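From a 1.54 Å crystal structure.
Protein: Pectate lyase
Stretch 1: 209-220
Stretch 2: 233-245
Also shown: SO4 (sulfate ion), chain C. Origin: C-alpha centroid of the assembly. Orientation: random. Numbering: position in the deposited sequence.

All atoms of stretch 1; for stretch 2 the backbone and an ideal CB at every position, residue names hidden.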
# COMPACT_ATOMS: atom_id res chain seq x y z
N PRO A 209 4.31 3.46 7.10
CA PRO A 209 2.91 3.16 7.44
C PRO A 209 2.69 3.25 8.96
O PRO A 209 3.66 3.29 9.76
CB PRO A 209 2.75 1.70 7.00
CG PRO A 209 4.20 1.18 6.72
CD PRO A 209 5.13 2.25 7.18
N LEU A 210 1.42 3.20 9.37
CA LEU A 210 1.02 2.85 10.73
C LEU A 210 1.01 1.32 10.76
O LEU A 210 0.25 0.70 10.01
CB LEU A 210 -0.37 3.41 11.06
CG LEU A 210 -0.86 3.30 12.50
CD1 LEU A 210 -2.17 4.09 12.62
CD2 LEU A 210 -1.07 1.83 12.96
N ILE A 211 1.92 0.72 11.54
CA ILE A 211 2.03 -0.74 11.55
C ILE A 211 1.67 -1.27 12.91
O ILE A 211 2.35 -0.96 13.89
CB ILE A 211 3.48 -1.23 11.18
CG1 ILE A 211 3.97 -0.59 9.89
CG2 ILE A 211 3.51 -2.77 11.05
CD1 ILE A 211 5.47 -0.79 9.68
N ARG A 212 0.64 -2.12 12.97
CA ARG A 212 0.32 -2.88 14.17
C ARG A 212 0.68 -4.34 13.97
O ARG A 212 0.24 -4.93 12.99
CB ARG A 212 -1.16 -2.80 14.55
CG ARG A 212 -1.62 -1.43 15.03
CD ARG A 212 -3.14 -1.49 15.19
NE ARG A 212 -3.72 -0.33 15.88
CZ ARG A 212 -4.30 0.69 15.23
NH1 ARG A 212 -4.34 0.72 13.90
NH2 ARG A 212 -4.83 1.68 15.94
N TYR A 213 1.46 -4.92 14.90
CA TYR A 213 1.75 -6.39 14.97
C TYR A 213 2.61 -6.99 13.88
O TYR A 213 3.40 -7.92 14.15
CB TYR A 213 0.46 -7.27 15.04
CG TYR A 213 -0.51 -6.88 16.12
CD1 TYR A 213 -0.26 -7.20 17.46
CD2 TYR A 213 -1.65 -6.16 15.81
CE1 TYR A 213 -1.14 -6.81 18.49
CE2 TYR A 213 -2.53 -5.77 16.82
CZ TYR A 213 -2.26 -6.10 18.14
OH TYR A 213 -3.11 -5.71 19.14
N ALA A 214 2.43 -6.50 12.65
CA ALA A 214 3.00 -7.17 11.46
C ALA A 214 4.53 -7.10 11.36
O ALA A 214 5.14 -6.16 11.86
CB ALA A 214 2.42 -6.57 10.23
N ASP A 215 5.09 -8.12 10.70
CA ASP A 215 6.47 -8.05 10.18
C ASP A 215 6.44 -7.41 8.78
O ASP A 215 5.68 -7.83 7.87
CB ASP A 215 7.06 -9.45 10.09
CG ASP A 215 7.33 -10.07 11.48
OD1 ASP A 215 7.44 -9.31 12.45
OD2 ASP A 215 7.39 -11.32 11.58
N VAL A 216 7.30 -6.40 8.63
CA VAL A 216 7.33 -5.55 7.45
C VAL A 216 8.78 -5.25 7.07
O VAL A 216 9.62 -5.03 7.94
CB VAL A 216 6.60 -4.23 7.76
CG1 VAL A 216 6.70 -3.27 6.61
CG2 VAL A 216 5.15 -4.52 8.13
N HIS A 217 9.08 -5.27 5.77
CA HIS A 217 10.39 -4.84 5.26
C HIS A 217 10.16 -3.60 4.40
O HIS A 217 9.36 -3.65 3.48
CB HIS A 217 10.96 -5.98 4.44
CG HIS A 217 12.34 -5.77 3.88
ND1 HIS A 217 12.76 -6.48 2.78
CD2 HIS A 217 13.38 -5.00 4.26
CE1 HIS A 217 14.02 -6.17 2.51
NE2 HIS A 217 14.42 -5.26 3.38
N MET A 218 10.85 -2.51 4.71
CA MET A 218 10.85 -1.32 3.87
C MET A 218 12.26 -1.06 3.39
O MET A 218 13.15 -0.78 4.22
CB MET A 218 10.35 -0.12 4.65
CG MET A 218 9.02 -0.38 5.32
SD MET A 218 8.26 1.14 5.96
CE MET A 218 7.62 1.92 4.48
N PHE A 219 12.46 -1.20 2.08
CA PHE A 219 13.78 -0.88 1.53
C PHE A 219 13.74 -0.01 0.30
O PHE A 219 12.83 -0.11 -0.53
CB PHE A 219 14.64 -2.16 1.29
CG PHE A 219 14.13 -3.09 0.19
CD1 PHE A 219 14.69 -3.03 -1.09
CD2 PHE A 219 13.16 -4.04 0.45
CE1 PHE A 219 14.31 -3.90 -2.10
CE2 PHE A 219 12.73 -4.92 -0.58
CZ PHE A 219 13.31 -4.85 -1.86
N ASN A 220 14.74 0.87 0.17
CA ASN A 220 14.91 1.63 -1.06
C ASN A 220 13.72 2.52 -1.38
O ASN A 220 13.49 2.79 -2.55
CB ASN A 220 15.22 0.72 -2.27
CG ASN A 220 16.65 0.14 -2.23
OD1 ASN A 220 17.55 0.55 -1.42
ND2 ASN A 220 16.87 -0.81 -3.09
N UNK A 233 5.66 2.05 14.43
CA UNK A 233 5.65 0.63 14.73
C UNK A 233 5.07 0.38 16.11
O UNK A 233 5.62 0.86 17.12
CB UNK A 233 7.06 0.05 14.63
N UNK A 234 3.96 -0.38 16.14
CA UNK A 234 3.12 -0.52 17.32
C UNK A 234 2.88 -1.97 17.67
O UNK A 234 2.85 -2.83 16.78
CB UNK A 234 1.78 0.19 17.11
N UNK A 235 2.62 -2.22 18.96
CA UNK A 235 2.17 -3.54 19.48
C UNK A 235 2.89 -4.72 18.84
O UNK A 235 2.30 -5.63 18.26
CB UNK A 235 0.67 -3.70 19.26
N UNK A 236 4.22 -4.67 18.97
CA UNK A 236 5.01 -5.83 18.59
C UNK A 236 5.29 -5.98 17.11
O UNK A 236 5.87 -7.00 16.71
CB UNK A 236 4.30 -7.09 19.08
N UNK A 237 4.90 -5.00 16.30
CA UNK A 237 5.35 -4.98 14.90
C UNK A 237 6.87 -5.06 14.84
O UNK A 237 7.54 -4.63 15.75
CB UNK A 237 4.86 -3.72 14.19
N UNK A 238 7.41 -5.65 13.77
CA UNK A 238 8.86 -5.61 13.53
C UNK A 238 9.09 -5.09 12.14
O UNK A 238 8.60 -5.71 11.17
CB UNK A 238 9.51 -6.99 13.71
N UNK A 239 9.78 -3.95 12.02
CA UNK A 239 10.00 -3.38 10.68
C UNK A 239 11.49 -3.25 10.39
O UNK A 239 12.22 -2.63 11.18
CB UNK A 239 9.32 -2.01 10.56
N UNK A 240 11.95 -3.92 9.33
CA UNK A 240 13.34 -3.76 8.88
C UNK A 240 13.38 -2.58 7.92
O UNK A 240 12.78 -2.65 6.83
CB UNK A 240 13.87 -5.03 8.21
N UNK A 241 14.04 -1.49 8.33
CA UNK A 241 14.10 -0.22 7.58
C UNK A 241 15.48 -0.15 7.01
O UNK A 241 16.43 0.13 7.72
CB UNK A 241 13.79 1.00 8.45
N UNK A 242 15.57 -0.44 5.70
CA UNK A 242 16.88 -0.70 5.07
C UNK A 242 17.11 0.16 3.83
O UNK A 242 16.34 0.13 2.85
CB UNK A 242 17.00 -2.18 4.69
N UNK A 243 18.20 0.91 3.86
CA UNK A 243 18.64 1.65 2.67
C UNK A 243 17.55 2.52 2.06
O UNK A 243 17.32 2.53 0.85
CB UNK A 243 19.15 0.67 1.61
N UNK A 244 16.85 3.25 2.92
CA UNK A 244 15.90 4.25 2.48
C UNK A 244 16.49 5.64 2.57
O UNK A 244 17.41 5.85 3.35
CB UNK A 244 14.61 4.17 3.31
N UNK A 245 15.93 6.56 1.79
CA UNK A 245 16.36 7.95 1.80
C UNK A 245 15.25 8.81 2.40
O UNK A 245 14.11 8.71 1.94
CB UNK A 245 16.72 8.42 0.39
S SO4 C . -4.28 6.32 15.49
O1 SO4 C . -4.46 5.17 16.41
O2 SO4 C . -4.92 6.00 14.21
O3 SO4 C . -4.87 7.51 16.09
O4 SO4 C . -2.85 6.55 15.22

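The two stretches run as parallel neighbours in a sheet, in two short ladders separated by loops. Position 233 pairs with Ile-211, and its ideal CB lies 4.9 Å from Ile-211 O, so stretch 1 constrains it little; many side chains would fit, and it is Ser-233.

At position 234 the backbone N donates to Ile-211 O (2.8 Å), and CB projects to the same face as Arg-212. Near Arg-212 and the sulfate, an acidic residue might be expected, but a long basic chain could serve the anion. It is Arg-234, whose NH1 and NH2 donate to sulfate O1 (2.9 Å) and O4 (2.8 Å). Its guanidinium lies over one face of that of Arg-212; the like charges approach to 3.3 Å between Arg-212 NH2 and Arg-234 NH1, with the sulfate and a shared water close by.

Position 235 is the second residue of a type I' turn from 234 to 237 and has a positive phi, yet its CB points toward stretch 1, 3.7 Å from Tyr-213 CE1. A compact apolar group suits the ring. Val-235 sets CG2 over its face, 3.5 Å from the ring centroid. Position 236, with phi 81°, favours glycine, and is Gly-236.

At 237 the ideal CB is hemmed in, 3.4 Å from Ala-214 O and 3.5 Å from Ile-211 CG2, which favours a small residue; Ala-237 fits.

Position 238 places CB 3.4 Å from Asp-215 OD1, inviting a donor or a positive charge. Arg-238 answers with a two-pronged salt bridge, NE to Asp-215 OD1 (2.8 Å) and NH1 to Asp-215 OD2 (2.9 Å).

Position 239 faces Ile-211, Val-216 and Met-218, so an aliphatic chain is natural. Val-239 brings CG2 to 3.9 Å from Met-218 CG and CB to 4.0 Å from Ile-211 CD1.

At 240, CB stands 4.0 Å from His-217 CD2; a flat or apolar group could lie alongside the imidazole. The ring of Phe-240 is nearly parallel to it (8°) but slid apart, with little overlap. Position 241, on the Met-218 face, has its ideal CB 4.6 Å from Met-218 O and is loosely constrained; it is Val-241.

Position 242 has its CB 4.2 Å from His-217 NE2, where an acceptor would be welcome. Glu-242 supplies it: His-217 NE2 donates to OE1 at 2.7 Å, near the ring plane.

Position 243 again has positive phi, which asparagine or glycine tolerates well; it is Asn-243. Position 244 points sideways, but a short polar chain could reach Met-218 O, and Asn-244 ND2 donates to it (3.1 Å). Position 245 lies beyond stretch 1, which leaves its identity open; it is Tyr-245.

Stretch 2 233-245: SRVGARVFVENNY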
# COMPACT_ATOMS: atom_id res chain seq x y z
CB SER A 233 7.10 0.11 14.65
OG SER A 233 7.15 -1.31 14.79
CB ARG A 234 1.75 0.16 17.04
CG ARG A 234 1.86 1.69 17.02
CD ARG A 234 0.80 2.37 16.19
NE ARG A 234 -0.48 2.43 16.91
CZ ARG A 234 -1.34 3.42 16.76
NH1 ARG A 234 -2.47 3.39 17.46
NH2 ARG A 234 -1.07 4.46 15.93
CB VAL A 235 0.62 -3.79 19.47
CG1 VAL A 235 -0.03 -2.99 20.59
CG2 VAL A 235 -0.02 -3.47 18.15
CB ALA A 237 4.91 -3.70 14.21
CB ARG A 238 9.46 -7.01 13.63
CG ARG A 238 9.31 -7.57 15.05
CD ARG A 238 10.04 -8.89 15.22
NE ARG A 238 9.55 -9.88 14.27
CZ ARG A 238 10.01 -11.13 14.26
NH1 ARG A 238 9.58 -12.00 13.39
NH2 ARG A 238 10.97 -11.47 15.11
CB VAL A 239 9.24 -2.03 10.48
CG1 VAL A 239 9.64 -1.00 11.45
CG2 VAL A 239 9.45 -1.51 9.05
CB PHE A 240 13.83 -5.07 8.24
CG PHE A 240 15.28 -5.02 7.74
CD1 PHE A 240 16.23 -4.28 8.43
CD2 PHE A 240 15.67 -5.78 6.65
CE1 PHE A 240 17.55 -4.28 8.02
CE2 PHE A 240 16.99 -5.76 6.21
CZ PHE A 240 17.93 -5.02 6.89
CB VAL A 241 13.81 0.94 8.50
CG1 VAL A 241 13.76 2.27 7.75
CG2 VAL A 241 12.51 0.66 9.28
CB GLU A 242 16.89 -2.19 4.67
CG GLU A 242 18.20 -2.65 4.04
CD GLU A 242 18.12 -4.09 3.51
OE1 GLU A 242 17.00 -4.51 3.14
OE2 GLU A 242 19.21 -4.73 3.42
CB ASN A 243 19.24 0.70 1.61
CG ASN A 243 20.52 0.03 2.08
OD1 ASN A 243 20.84 -0.05 3.29
ND2 ASN A 243 21.27 -0.49 1.10
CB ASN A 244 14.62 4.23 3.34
CG ASN A 244 13.92 2.88 3.36
OD1 ASN A 244 13.13 2.57 2.47
ND2 ASN A 244 14.19 2.10 4.38
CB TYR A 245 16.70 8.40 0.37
CG TYR A 245 17.53 9.64 0.32
CD1 TYR A 245 18.90 9.50 0.26
CD2 TYR A 245 16.98 10.91 0.36
CE1 TYR A 245 19.73 10.55 0.23
CE2 TYR A 245 17.88 12.05 0.35
CZ TYR A 245 19.23 11.79 0.29
OH TYR A 245 20.19 12.77 0.29
O HOH W 1 -4.74 1.91 18.88
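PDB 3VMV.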